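FLAP endonuclease-1 protein (PDB 1A76) cleaves 5'-flap structures in DNA, and also acts as a 5'-3' exonuclease, during DNA replication and repair. Local coordinates at residues N134-P145 with L278-F289. Numbering follows the deposited sequence.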
loop_
_atom_site.group_PDB
_atom_site.type_symbol
_atom_site.label_atom_id
_atom_site.label_comp_id
_atom_site.label_asym_id
_atom_site.label_seq_id
_atom_site.Cartn_x
_atom_site.Cartn_y
_atom_site.Cartn_z
ATOM N N ASN A 134 15.241 -5.105 0.556
ATOM C CA ASN A 134 16.244 -4.034 0.617
ATOM C C ASN A 134 15.638 -2.739 1.183
ATOM O O ASN A 134 16.307 -1.972 1.877
ATOM C CB ASN A 134 16.805 -3.759 -0.781
ATOM C CG ASN A 134 17.937 -4.708 -1.166
ATOM O OD1 ASN A 134 18.381 -4.732 -2.324
ATOM N ND2 ASN A 134 18.411 -5.483 -0.208
ATOM N N CYS A 135 14.366 -2.503 0.880
ATOM C CA CYS A 135 13.672 -1.322 1.374
ATOM C C CYS A 135 13.463 -1.436 2.884
ATOM O O CYS A 135 13.588 -0.460 3.615
ATOM C CB CYS A 135 12.324 -1.176 0.668
ATOM S SG CYS A 135 12.473 -0.512 -1.011
ATOM N N LYS A 136 13.151 -2.641 3.345
ATOM C CA LYS A 136 12.947 -2.876 4.769
ATOM C C LYS A 136 14.273 -2.678 5.493
ATOM O O LYS A 136 14.313 -2.118 6.581
ATOM C CB LYS A 136 12.439 -4.303 5.005
ATOM C CG LYS A 136 11.077 -4.588 4.404
ATOM C CD LYS A 136 10.729 -6.062 4.587
ATOM C CE LYS A 136 9.236 -6.324 4.450
ATOM N NZ LYS A 136 8.955 -7.794 4.321
ATOM N N TYR A 137 15.356 -3.155 4.889
ATOM C CA TYR A 137 16.688 -3.024 5.479
ATOM C C TYR A 137 17.040 -1.549 5.610
ATOM O O TYR A 137 17.556 -1.105 6.635
ATOM C CB TYR A 137 17.729 -3.720 4.598
ATOM C CG TYR A 137 19.178 -3.470 5.005
ATOM C CD1 TYR A 137 19.630 -3.798 6.286
ATOM C CD2 TYR A 137 20.103 -2.930 4.097
ATOM C CE1 TYR A 137 20.969 -3.600 6.658
ATOM C CE2 TYR A 137 21.452 -2.728 4.464
ATOM C CZ TYR A 137 21.869 -3.067 5.745
ATOM O OH TYR A 137 23.183 -2.889 6.121
ATOM N N LEU A 138 16.756 -0.791 4.556
ATOM C CA LEU A 138 17.044 0.636 4.550
ATOM C C LEU A 138 16.274 1.332 5.673
ATOM O O LEU A 138 16.806 2.209 6.357
ATOM C CB LEU A 138 16.674 1.243 3.189
ATOM C CG LEU A 138 16.762 2.770 3.044
ATOM C CD1 LEU A 138 18.184 3.237 3.315
ATOM C CD2 LEU A 138 16.306 3.189 1.643
ATOM N N LEU A 139 15.022 0.931 5.871
ATOM C CA LEU A 139 14.207 1.544 6.914
ATOM C C LEU A 139 14.805 1.239 8.281
ATOM O O LEU A 139 14.810 2.090 9.169
ATOM C CB LEU A 139 12.779 1.026 6.840
ATOM C CG LEU A 139 11.938 1.606 5.693
ATOM C CD1 LEU A 139 10.630 0.831 5.616
ATOM C CD2 LEU A 139 11.673 3.094 5.938
ATOM N N SER A 140 15.311 0.020 8.445
ATOM C CA SER A 140 15.920 -0.378 9.712
ATOM C C SER A 140 17.151 0.486 9.965
ATOM O O SER A 140 17.404 0.929 11.086
ATOM C CB SER A 140 16.334 -1.844 9.659
ATOM O OG SER A 140 17.556 -1.966 8.961
ATOM N N LEU A 141 17.929 0.709 8.916
ATOM C CA LEU A 141 19.129 1.530 9.032
ATOM C C LEU A 141 18.712 2.947 9.390
ATOM O O LEU A 141 19.401 3.640 10.134
ATOM C CB LEU A 141 19.903 1.532 7.705
ATOM C CG LEU A 141 20.621 0.222 7.390
ATOM C CD1 LEU A 141 21.322 0.345 6.047
ATOM C CD2 LEU A 141 21.611 -0.109 8.510
ATOM N N MET A 142 17.567 3.369 8.862
ATOM C CA MET A 142 17.063 4.708 9.115
ATOM C C MET A 142 16.400 4.857 10.480
ATOM O O MET A 142 16.065 5.968 10.889
ATOM C CB MET A 142 16.074 5.109 8.021
ATOM C CG MET A 142 16.693 5.287 6.647
ATOM S SD MET A 142 15.393 5.571 5.438
ATOM C CE MET A 142 14.700 7.105 6.011
ATOM N N GLY A 143 16.222 3.740 11.178
ATOM C CA GLY A 143 15.604 3.748 12.495
ATOM C C GLY A 143 14.106 3.935 12.424
ATOM O O GLY A 143 13.460 4.279 13.430
ATOM N N ILE A 144 13.561 3.732 11.225
ATOM C CA ILE A 144 12.126 3.892 10.969
ATOM C C ILE A 144 11.435 2.531 11.105
ATOM O O ILE A 144 11.781 1.577 10.410
ATOM C CB ILE A 144 11.855 4.421 9.535
ATOM C CG1 ILE A 144 12.708 5.670 9.243
ATOM C CG2 ILE A 144 10.358 4.686 9.364
ATOM C CD1 ILE A 144 12.529 6.811 10.237
ATOM N N PRO A 145 10.406 2.450 11.955
ATOM C CA PRO A 145 9.686 1.191 12.167
ATOM C C PRO A 145 8.773 0.730 11.039
ATOM O O PRO A 145 8.140 1.541 10.356
ATOM C CB PRO A 145 8.907 1.451 13.451
ATOM C CG PRO A 145 8.620 2.922 13.390
ATOM C CD PRO A 145 9.829 3.547 12.754
ATOM N N LEU A 278 10.773 5.272 17.162
ATOM C CA LEU A 278 11.822 5.585 16.203
ATOM C C LEU A 278 13.166 5.373 16.895
ATOM O O LEU A 278 13.280 5.541 18.109
ATOM C CB LEU A 278 11.712 7.041 15.742
ATOM C CG LEU A 278 10.309 7.521 15.356
ATOM C CD1 LEU A 278 10.358 8.987 15.007
ATOM C CD2 LEU A 278 9.785 6.705 14.173
ATOM N N LYS A 279 14.181 5.011 16.124
ATOM C CA LYS A 279 15.517 4.783 16.659
ATOM C C LYS A 279 16.497 5.671 15.903
ATOM O O LYS A 279 16.213 6.091 14.784
ATOM C CB LYS A 279 15.921 3.317 16.469
ATOM C CG LYS A 279 14.872 2.318 16.909
ATOM C CD LYS A 279 15.421 0.894 16.894
ATOM C CE LYS A 279 15.407 0.270 18.290
ATOM N NZ LYS A 279 14.103 -0.382 18.643
ATOM N N LEU A 280 17.656 5.947 16.494
ATOM C CA LEU A 280 18.630 6.788 15.814
ATOM C C LEU A 280 19.150 6.076 14.564
ATOM O O LEU A 280 19.358 4.864 14.574
ATOM C CB LEU A 280 19.780 7.131 16.762
ATOM C CG LEU A 280 19.285 8.044 17.885
ATOM C CD1 LEU A 280 20.353 8.162 18.972
ATOM C CD2 LEU A 280 18.932 9.401 17.314
ATOM N N PRO A 281 19.357 6.822 13.468
ATOM C CA PRO A 281 19.852 6.226 12.217
ATOM C C PRO A 281 21.335 5.838 12.209
ATOM O O PRO A 281 22.175 6.536 12.791
ATOM C CB PRO A 281 19.559 7.294 11.168
ATOM C CG PRO A 281 19.549 8.585 11.932
ATOM C CD PRO A 281 19.128 8.276 13.341
ATOM N N ASP A 282 21.638 4.722 11.545
ATOM C CA ASP A 282 23.008 4.245 11.418
ATOM C C ASP A 282 23.540 4.987 10.194
ATOM O O ASP A 282 23.409 4.514 9.061
ATOM C CB ASP A 282 23.022 2.719 11.192
ATOM C CG ASP A 282 24.401 2.182 10.820
ATOM O OD1 ASP A 282 25.374 2.973 10.750
ATOM O OD2 ASP A 282 24.511 0.952 10.587
ATOM N N LYS A 283 24.109 6.168 10.440
ATOM C CA LYS A 283 24.638 7.025 9.391
ATOM C C LYS A 283 25.594 6.324 8.432
ATOM O O LYS A 283 25.490 6.497 7.225
ATOM C CB LYS A 283 25.338 8.241 10.000
ATOM C CG LYS A 283 24.413 9.182 10.784
ATOM C CD LYS A 283 25.142 10.461 11.189
ATOM C CE LYS A 283 24.155 11.560 11.586
ATOM N NZ LYS A 283 24.840 12.749 12.186
ATOM N N GLU A 284 26.516 5.539 8.978
ATOM C CA GLU A 284 27.517 4.827 8.186
ATOM C C GLU A 284 26.909 3.770 7.272
ATOM O O GLU A 284 27.281 3.656 6.100
ATOM C CB GLU A 284 28.539 4.159 9.120
ATOM C CG GLU A 284 29.458 5.127 9.867
ATOM C CD GLU A 284 28.729 5.891 10.953
ATOM O OE1 GLU A 284 27.925 5.258 11.672
ATOM O OE2 GLU A 284 28.947 7.115 11.080
ATOM N N GLY A 285 25.991 2.984 7.826
ATOM C CA GLY A 285 25.340 1.940 7.057
ATOM C C GLY A 285 24.503 2.507 5.930
ATOM O O GLY A 285 24.429 1.914 4.856
ATOM N N ILE A 286 23.861 3.646 6.173
ATOM C CA ILE A 286 23.044 4.275 5.143
ATOM C C ILE A 286 23.931 4.749 3.996
ATOM O O ILE A 286 23.603 4.548 2.818
ATOM C CB ILE A 286 22.225 5.471 5.723
ATOM C CG1 ILE A 286 21.114 4.926 6.638
ATOM C CG2 ILE A 286 21.639 6.291 4.597
ATOM C CD1 ILE A 286 20.478 5.949 7.546
ATOM N N ILE A 287 25.061 5.362 4.336
ATOM C CA ILE A 287 26.005 5.840 3.322
ATOM C C ILE A 287 26.512 4.680 2.458
ATOM O O ILE A 287 26.560 4.770 1.226
ATOM C CB ILE A 287 27.227 6.534 3.979
ATOM C CG1 ILE A 287 26.767 7.821 4.665
ATOM C CG2 ILE A 287 28.314 6.802 2.936
ATOM C CD1 ILE A 287 27.825 8.908 4.770
ATOM N N LYS A 288 26.884 3.590 3.109
ATOM C CA LYS A 288 27.384 2.433 2.403
ATOM C C LYS A 288 26.329 1.844 1.492
ATOM O O LYS A 288 26.599 1.523 0.338
ATOM C CB LYS A 288 27.849 1.370 3.393
ATOM C CG LYS A 288 28.405 0.125 2.736
ATOM C CD LYS A 288 28.449 -1.056 3.696
ATOM C CE LYS A 288 28.961 -2.306 2.987
ATOM N NZ LYS A 288 29.391 -3.353 3.959
ATOM N N PHE A 289 25.118 1.693 2.008
ATOM C CA PHE A 289 24.052 1.115 1.205
ATOM C C PHE A 289 23.664 2.030 0.045
ATOM O O PHE A 289 23.671 1.614 -1.126
ATOM C CB PHE A 289 22.824 0.818 2.085
ATOM C CG PHE A 289 21.677 0.230 1.322
ATOM C CD1 PHE A 289 21.736 -1.083 0.862
ATOM C CD2 PHE A 289 20.559 0.999 1.020
ATOM C CE1 PHE A 289 20.694 -1.624 0.107
ATOM C CE2 PHE A 289 19.508 0.473 0.266
ATOM C CZ PHE A 289 19.579 -0.847 -0.194
HETATM O O HOH W 1 24.680 -0.838 4.836
#
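Asn-134 starts the walk: its backbone O and CB lie by CZ of Phe-289, the aromatic knob that helix 283-292 drives among Asn-134, Tyr-137, Leu-138 and Leu-141 of helix 129-142. One turn on, Tyr-137 aims its ring edge at a face of Phe-289, a T-shaped pair with planes at 86° and CE2 4.0 Å from CD1 of Phe-289. Phe-289 reaches this hole because its CG stands anti to the backbone N (chi1 180°), and Tyr-58 of helix 56-70 makes a further edge-to-face pair with it. The Tyr-137 hydroxyl meets a water that donates to Gly-285 O. Leu-138 crosses Phe-289 at roughly a right angle, CD1 4.0 Å from CD2 of the ring.

Leu-141 packs between the two helices: CD1 sits over a face of the Tyr-137 ring, toward its rim, and comes 3.7 Å from Gly-285 O, CD2 lies alongside the Asp-282 carboxylate, and CB rests on Ile-286 CG1. Leu-141 O accepts Asp-282 N at 2.9 Å, nearly in line with its C=O bond, while Asp-282 is the N-cap of helix 283-292, its OD1 accepting Gly-285 N from above the carboxylate plane. The Met-142 and Ile-286 side chains cross at about a right angle, CG against CD1. Gly-143, with positive phi, closes helix 129-142 in a Schellman motif; its O accepts Lys-279 N (2.9 Å) on a lone pair in the carbonyl plane, and Gly-143 CA makes a C-H...O contact with Lys-279 O. Pro-145 CD then presses tightly on Leu-278 CD2, 3.5 Å away.

The axes of 134-142 and 283-289 run at 148°, near antiparallel. Leu-141 O and Gly-143 O thus take their donors from the 279-282 backbone, so the approach to helix 283-292 satisfies the end of this I-domain helix, a structural join away from the metal sites.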